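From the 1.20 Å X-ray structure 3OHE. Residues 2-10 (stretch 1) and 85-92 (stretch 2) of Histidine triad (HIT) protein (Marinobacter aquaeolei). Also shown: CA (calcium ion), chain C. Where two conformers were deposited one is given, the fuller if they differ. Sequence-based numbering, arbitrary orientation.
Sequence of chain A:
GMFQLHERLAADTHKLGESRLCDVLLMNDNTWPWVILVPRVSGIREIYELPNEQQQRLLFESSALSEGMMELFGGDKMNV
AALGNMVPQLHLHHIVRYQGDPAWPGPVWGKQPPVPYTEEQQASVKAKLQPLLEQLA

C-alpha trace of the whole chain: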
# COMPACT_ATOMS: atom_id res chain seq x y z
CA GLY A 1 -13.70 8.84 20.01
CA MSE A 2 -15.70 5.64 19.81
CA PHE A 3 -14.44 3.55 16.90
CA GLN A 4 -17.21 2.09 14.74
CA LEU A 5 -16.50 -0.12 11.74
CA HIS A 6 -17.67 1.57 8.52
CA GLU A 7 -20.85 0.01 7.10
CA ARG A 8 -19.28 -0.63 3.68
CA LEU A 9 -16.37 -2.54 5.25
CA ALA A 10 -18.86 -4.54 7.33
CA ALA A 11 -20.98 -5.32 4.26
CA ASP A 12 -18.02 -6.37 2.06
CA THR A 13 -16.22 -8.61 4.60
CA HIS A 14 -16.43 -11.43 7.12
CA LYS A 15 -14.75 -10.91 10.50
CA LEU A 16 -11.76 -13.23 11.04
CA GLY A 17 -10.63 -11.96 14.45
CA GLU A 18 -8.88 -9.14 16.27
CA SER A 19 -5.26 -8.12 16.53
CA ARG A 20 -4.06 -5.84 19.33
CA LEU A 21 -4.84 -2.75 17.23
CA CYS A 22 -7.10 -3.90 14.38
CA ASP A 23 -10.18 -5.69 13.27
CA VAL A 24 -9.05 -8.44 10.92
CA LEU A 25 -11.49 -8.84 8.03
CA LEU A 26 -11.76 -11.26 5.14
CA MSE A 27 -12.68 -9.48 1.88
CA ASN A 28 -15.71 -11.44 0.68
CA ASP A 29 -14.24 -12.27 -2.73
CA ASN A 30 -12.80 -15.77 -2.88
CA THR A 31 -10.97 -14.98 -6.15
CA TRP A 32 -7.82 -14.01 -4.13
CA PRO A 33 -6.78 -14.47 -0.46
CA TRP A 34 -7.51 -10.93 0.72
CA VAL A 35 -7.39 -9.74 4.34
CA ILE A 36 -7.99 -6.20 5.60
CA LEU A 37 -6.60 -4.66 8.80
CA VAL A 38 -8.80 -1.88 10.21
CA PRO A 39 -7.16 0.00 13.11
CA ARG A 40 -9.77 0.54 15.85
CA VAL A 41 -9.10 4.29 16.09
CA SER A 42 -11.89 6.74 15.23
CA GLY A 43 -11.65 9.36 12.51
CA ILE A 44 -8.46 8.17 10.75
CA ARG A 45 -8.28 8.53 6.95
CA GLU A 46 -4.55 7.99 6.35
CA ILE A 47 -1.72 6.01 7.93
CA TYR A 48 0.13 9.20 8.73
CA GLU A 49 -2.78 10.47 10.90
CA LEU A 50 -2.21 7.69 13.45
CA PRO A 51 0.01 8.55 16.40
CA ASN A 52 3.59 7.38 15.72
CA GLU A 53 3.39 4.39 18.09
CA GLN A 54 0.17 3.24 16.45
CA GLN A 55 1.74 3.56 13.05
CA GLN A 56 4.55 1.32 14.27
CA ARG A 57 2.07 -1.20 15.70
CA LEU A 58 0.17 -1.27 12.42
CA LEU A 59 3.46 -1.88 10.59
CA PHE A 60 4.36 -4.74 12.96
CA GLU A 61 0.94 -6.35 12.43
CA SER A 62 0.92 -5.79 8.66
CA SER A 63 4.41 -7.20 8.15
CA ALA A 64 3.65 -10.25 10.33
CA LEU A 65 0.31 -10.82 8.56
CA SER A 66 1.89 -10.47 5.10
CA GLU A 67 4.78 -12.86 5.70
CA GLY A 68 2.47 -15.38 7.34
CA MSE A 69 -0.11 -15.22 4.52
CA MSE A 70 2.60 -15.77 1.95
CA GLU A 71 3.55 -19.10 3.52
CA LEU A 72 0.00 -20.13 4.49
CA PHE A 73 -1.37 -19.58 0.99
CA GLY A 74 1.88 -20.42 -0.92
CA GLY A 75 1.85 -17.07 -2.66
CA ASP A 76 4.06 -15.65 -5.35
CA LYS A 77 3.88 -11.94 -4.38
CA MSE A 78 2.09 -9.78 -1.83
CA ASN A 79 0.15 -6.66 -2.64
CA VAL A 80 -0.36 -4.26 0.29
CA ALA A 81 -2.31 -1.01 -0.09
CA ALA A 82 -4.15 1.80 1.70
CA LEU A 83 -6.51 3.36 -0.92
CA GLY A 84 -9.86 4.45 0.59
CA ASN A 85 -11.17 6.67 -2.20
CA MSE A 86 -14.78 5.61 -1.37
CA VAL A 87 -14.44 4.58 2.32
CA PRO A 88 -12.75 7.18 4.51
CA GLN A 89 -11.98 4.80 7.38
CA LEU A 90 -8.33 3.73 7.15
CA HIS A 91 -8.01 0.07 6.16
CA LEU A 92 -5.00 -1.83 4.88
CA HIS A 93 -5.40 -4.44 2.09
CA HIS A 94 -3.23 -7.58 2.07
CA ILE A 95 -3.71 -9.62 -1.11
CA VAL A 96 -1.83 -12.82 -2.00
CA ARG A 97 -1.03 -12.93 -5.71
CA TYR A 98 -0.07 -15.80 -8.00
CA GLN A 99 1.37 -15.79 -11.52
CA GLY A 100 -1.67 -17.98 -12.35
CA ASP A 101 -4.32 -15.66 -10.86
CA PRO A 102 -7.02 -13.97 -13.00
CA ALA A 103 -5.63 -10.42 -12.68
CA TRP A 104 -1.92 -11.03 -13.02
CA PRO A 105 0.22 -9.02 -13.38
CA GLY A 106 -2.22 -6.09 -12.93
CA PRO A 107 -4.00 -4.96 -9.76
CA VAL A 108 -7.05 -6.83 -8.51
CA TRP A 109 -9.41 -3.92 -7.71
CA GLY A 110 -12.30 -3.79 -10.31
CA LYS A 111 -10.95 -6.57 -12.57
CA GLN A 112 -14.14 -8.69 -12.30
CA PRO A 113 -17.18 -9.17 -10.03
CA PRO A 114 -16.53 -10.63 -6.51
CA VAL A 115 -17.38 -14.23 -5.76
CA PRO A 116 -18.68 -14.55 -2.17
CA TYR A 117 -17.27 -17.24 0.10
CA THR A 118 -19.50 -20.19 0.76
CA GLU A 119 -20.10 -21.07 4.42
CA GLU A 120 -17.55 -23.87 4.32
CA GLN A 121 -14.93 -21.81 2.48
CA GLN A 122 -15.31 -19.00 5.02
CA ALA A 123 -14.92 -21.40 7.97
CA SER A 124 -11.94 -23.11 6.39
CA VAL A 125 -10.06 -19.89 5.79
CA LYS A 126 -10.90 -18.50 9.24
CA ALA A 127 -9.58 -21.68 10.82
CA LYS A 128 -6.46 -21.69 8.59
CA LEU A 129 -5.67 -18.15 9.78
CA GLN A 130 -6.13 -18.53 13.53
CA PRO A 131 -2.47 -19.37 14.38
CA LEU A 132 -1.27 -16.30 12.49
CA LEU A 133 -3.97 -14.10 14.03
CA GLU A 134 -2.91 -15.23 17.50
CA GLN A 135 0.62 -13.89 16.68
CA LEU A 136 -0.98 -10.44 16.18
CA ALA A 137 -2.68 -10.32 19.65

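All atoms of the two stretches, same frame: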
# COMPACT_ATOMS: atom_id res chain seq x y z
N MSE A 2 -15.23 7.02 19.76
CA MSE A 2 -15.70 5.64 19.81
C MSE A 2 -15.62 5.01 18.42
O MSE A 2 -16.47 5.25 17.56
CB MSE A 2 -17.15 5.64 20.31
CG MSE A 2 -17.78 4.27 20.39
SE MSE A 2 -16.83 3.10 21.61
CE MSE A 2 -17.09 4.02 23.30
N PHE A 3 -14.60 4.18 18.20
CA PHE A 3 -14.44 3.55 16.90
C PHE A 3 -15.71 2.77 16.52
O PHE A 3 -16.26 2.04 17.36
CB PHE A 3 -13.23 2.61 16.89
CG PHE A 3 -13.12 1.79 15.63
CD1 PHE A 3 -12.62 2.37 14.50
CD2 PHE A 3 -13.56 0.50 15.59
CE1 PHE A 3 -12.52 1.66 13.32
CE2 PHE A 3 -13.47 -0.24 14.41
CZ PHE A 3 -12.94 0.36 13.30
N GLN A 4 -16.13 2.89 15.28
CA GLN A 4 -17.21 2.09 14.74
C GLN A 4 -16.86 1.67 13.34
O GLN A 4 -16.58 2.51 12.47
CB GLN A 4 -18.52 2.88 14.75
CG GLN A 4 -19.71 2.06 14.33
CD GLN A 4 -20.97 2.86 14.42
OE1 GLN A 4 -21.57 3.02 15.51
NE2 GLN A 4 -21.33 3.49 13.29
N LEU A 5 -16.86 0.37 13.07
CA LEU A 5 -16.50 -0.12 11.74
C LEU A 5 -17.44 0.49 10.70
O LEU A 5 -18.67 0.49 10.88
CB LEU A 5 -16.59 -1.64 11.70
CG LEU A 5 -16.12 -2.30 10.40
CD1 LEU A 5 -14.63 -2.10 10.16
CD2 LEU A 5 -16.41 -3.81 10.42
N HIS A 6 -16.90 0.98 9.60
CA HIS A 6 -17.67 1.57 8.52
C HIS A 6 -18.60 0.53 7.90
O HIS A 6 -18.19 -0.61 7.68
CB HIS A 6 -16.72 2.17 7.48
CG HIS A 6 -17.37 3.03 6.46
ND1 HIS A 6 -18.10 2.52 5.42
CD2 HIS A 6 -17.37 4.38 6.32
CE1 HIS A 6 -18.53 3.52 4.66
NE2 HIS A 6 -18.07 4.66 5.18
N GLU A 7 -19.84 0.93 7.62
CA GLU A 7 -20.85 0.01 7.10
C GLU A 7 -20.43 -0.68 5.82
O GLU A 7 -20.79 -1.85 5.61
CB GLU A 7 -22.19 0.73 6.90
CG GLU A 7 -22.18 1.81 5.82
CD GLU A 7 -22.38 1.35 4.36
OE1 GLU A 7 -22.92 0.22 4.10
OE2 GLU A 7 -22.00 2.13 3.44
N ARG A 8 -19.68 0.00 4.95
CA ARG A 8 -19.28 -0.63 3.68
C ARG A 8 -18.26 -1.74 3.94
O ARG A 8 -18.28 -2.79 3.31
CB ARG A 8 -18.73 0.41 2.70
CG ARG A 8 -18.25 -0.13 1.38
CD ARG A 8 -19.27 -0.76 0.46
NE ARG A 8 -18.60 -1.16 -0.79
CZ ARG A 8 -18.21 -0.33 -1.76
NH1 ARG A 8 -18.43 0.99 -1.70
NH2 ARG A 8 -17.59 -0.83 -2.84
N LEU A 9 -17.34 -1.50 4.87
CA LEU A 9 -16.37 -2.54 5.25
C LEU A 9 -17.10 -3.73 5.87
O LEU A 9 -16.82 -4.87 5.52
CB LEU A 9 -15.30 -2.00 6.20
CG LEU A 9 -14.33 -1.01 5.58
CD1 LEU A 9 -13.39 -0.40 6.62
CD2 LEU A 9 -13.56 -1.62 4.43
N ALA A 10 -18.07 -3.47 6.75
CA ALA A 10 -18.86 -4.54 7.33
C ALA A 10 -19.60 -5.35 6.28
O ALA A 10 -19.58 -6.60 6.29
CB ALA A 10 -19.84 -3.96 8.35
N ASN A 85 -10.60 5.54 -1.47
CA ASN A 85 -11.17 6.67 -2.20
C ASN A 85 -12.65 6.85 -1.89
O ASN A 85 -13.12 7.99 -1.88
CB ASN A 85 -10.96 6.50 -3.68
CG ASN A 85 -9.48 6.54 -4.04
OD1 ASN A 85 -8.69 7.16 -3.34
ND2 ASN A 85 -9.13 5.89 -5.14
N MSE A 86 -13.34 5.71 -1.65
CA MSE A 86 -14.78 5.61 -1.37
C MSE A 86 -15.12 5.54 0.13
O MSE A 86 -16.15 6.02 0.57
CB MSE A 86 -15.38 4.36 -2.06
CG MSE A 86 -15.36 4.49 -3.57
SE MSE A 86 -15.98 2.97 -4.63
CE MSE A 86 -14.81 1.62 -3.88
N VAL A 87 -14.25 4.91 0.91
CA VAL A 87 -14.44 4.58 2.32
C VAL A 87 -13.38 5.31 3.10
O VAL A 87 -12.19 4.99 2.97
CB VAL A 87 -14.38 3.07 2.54
CG1 VAL A 87 -14.41 2.75 4.03
CG2 VAL A 87 -15.54 2.38 1.77
N PRO A 88 -13.77 6.30 3.90
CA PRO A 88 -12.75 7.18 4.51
C PRO A 88 -12.03 6.56 5.71
O PRO A 88 -10.96 7.02 6.06
CB PRO A 88 -13.55 8.42 4.95
CG PRO A 88 -14.95 7.87 5.24
CD PRO A 88 -15.14 6.79 4.17
N GLN A 89 -12.56 5.48 6.25
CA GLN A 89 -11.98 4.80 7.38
C GLN A 89 -10.74 4.02 6.94
O GLN A 89 -10.85 3.09 6.16
CB GLN A 89 -13.01 3.88 7.98
CG GLN A 89 -12.54 3.09 9.22
CD GLN A 89 -13.71 2.45 9.92
OE1 GLN A 89 -14.12 1.33 9.59
NE2 GLN A 89 -14.30 3.19 10.86
N LEU A 90 -9.60 4.36 7.50
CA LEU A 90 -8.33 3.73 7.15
C LEU A 90 -8.45 2.20 7.26
O LEU A 90 -8.83 1.66 8.30
CB LEU A 90 -7.23 4.19 8.09
CG LEU A 90 -5.86 3.47 7.98
CD1 LEU A 90 -5.26 3.65 6.59
CD2 LEU A 90 -4.94 3.95 9.08
N HIS A 91 -8.06 1.51 6.17
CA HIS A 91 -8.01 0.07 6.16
C HIS A 91 -6.89 -0.35 5.22
O HIS A 91 -6.69 0.27 4.18
CB HIS A 91 -9.38 -0.53 5.84
CG HIS A 91 -9.92 -0.16 4.50
ND1 HIS A 91 -10.50 1.06 4.25
CD2 HIS A 91 -10.09 -0.88 3.36
CE1 HIS A 91 -10.96 1.08 3.00
NE2 HIS A 91 -10.71 -0.08 2.43
N LEU A 92 -6.21 -1.43 5.59
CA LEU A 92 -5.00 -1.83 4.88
C LEU A 92 -5.24 -3.19 4.23
O LEU A 92 -5.47 -4.18 4.93
CB LEU A 92 -3.83 -1.82 5.88
CG LEU A 92 -2.42 -2.01 5.37
CD1 LEU A 92 -2.07 -0.85 4.40
CD2 LEU A 92 -1.38 -2.07 6.52
CA CA C . -19.53 -8.52 7.78
O HOH W 1 -17.15 -7.92 8.81
O HOH W 2 -21.68 -7.65 8.22
O HOH W 3 -20.09 -11.00 7.83

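A carboxamide side chain carries a donor and an acceptor side by side, and so can engage a backbone much as another peptide unit would. The N-terminal segment of this histidine triad protein offers a compact example. Residues 2-10 run as an extended segment into a helix that begins at Glu 7, while residues 85-92 form an irregular segment alongside it. The two approach with His 6 near Gln 89 (CA to CA 6.6 Å) and Arg 8 near Val 87 (CA to CA 7.2 Å), and together they bury 468 Å².

The polar link between the stretches rests on Gln 89. With chi1 and chi2 both t, its side chain extends toward the first stretch, where NE2 donates to the carbonyl O of Gln 4 at 2.9 Å and OE1 accepts from the backbone N of His 6 at 2.8 Å. Both bonds are nearly straight, with angles at hydrogen of 167° and 164°. The amide thus bridges the backbone on the two sides of Leu 5, reading main-chain groups rather than side-chain identity; the side chain of Gln 4 itself points away. Apolar groups border the amide: Phe 3 CE1 lies 3.4 Å from Gln 89 NE2, and Leu 9 CD1 lies 3.5 Å from Gln 89 OE1.

Hydrogen bonds within each stretch help to position the groups that meet. At the N-cap, His 6 ND1 accepts from Arg 8 N at 3.0 Å, satisfying an amide that has no preceding helical turn to supply a carbonyl, while Ala 10 N donates to His 6 O at 3.0 Å, as expected of the first turn. In the second stretch, His 91 ND1 donates to the carbonyl O of Gln 89 at 2.8 Å, tying the imidazole back to its own chain.

These two imidazoles then serve as platforms for aliphatic carbons, in CH-pi contacts that run in opposite senses across the interface. Val 87 CG1 sits over a face of the His 6 ring, 3.9 Å from its centroid, and Leu 9 CD2 sits over a face of the His 91 ring, 3.7 Å from its centroid. Ordinary apolar packing joins them, with Leu 9 CG 4.1 Å from Val 87 CG1. Farther along, the aliphatic part of Arg 8 covers Val 87 (CG to CG2, 3.7 Å), and its guanidinium NH2 lies 3.8 Å from CE of selenomethionine Met 86.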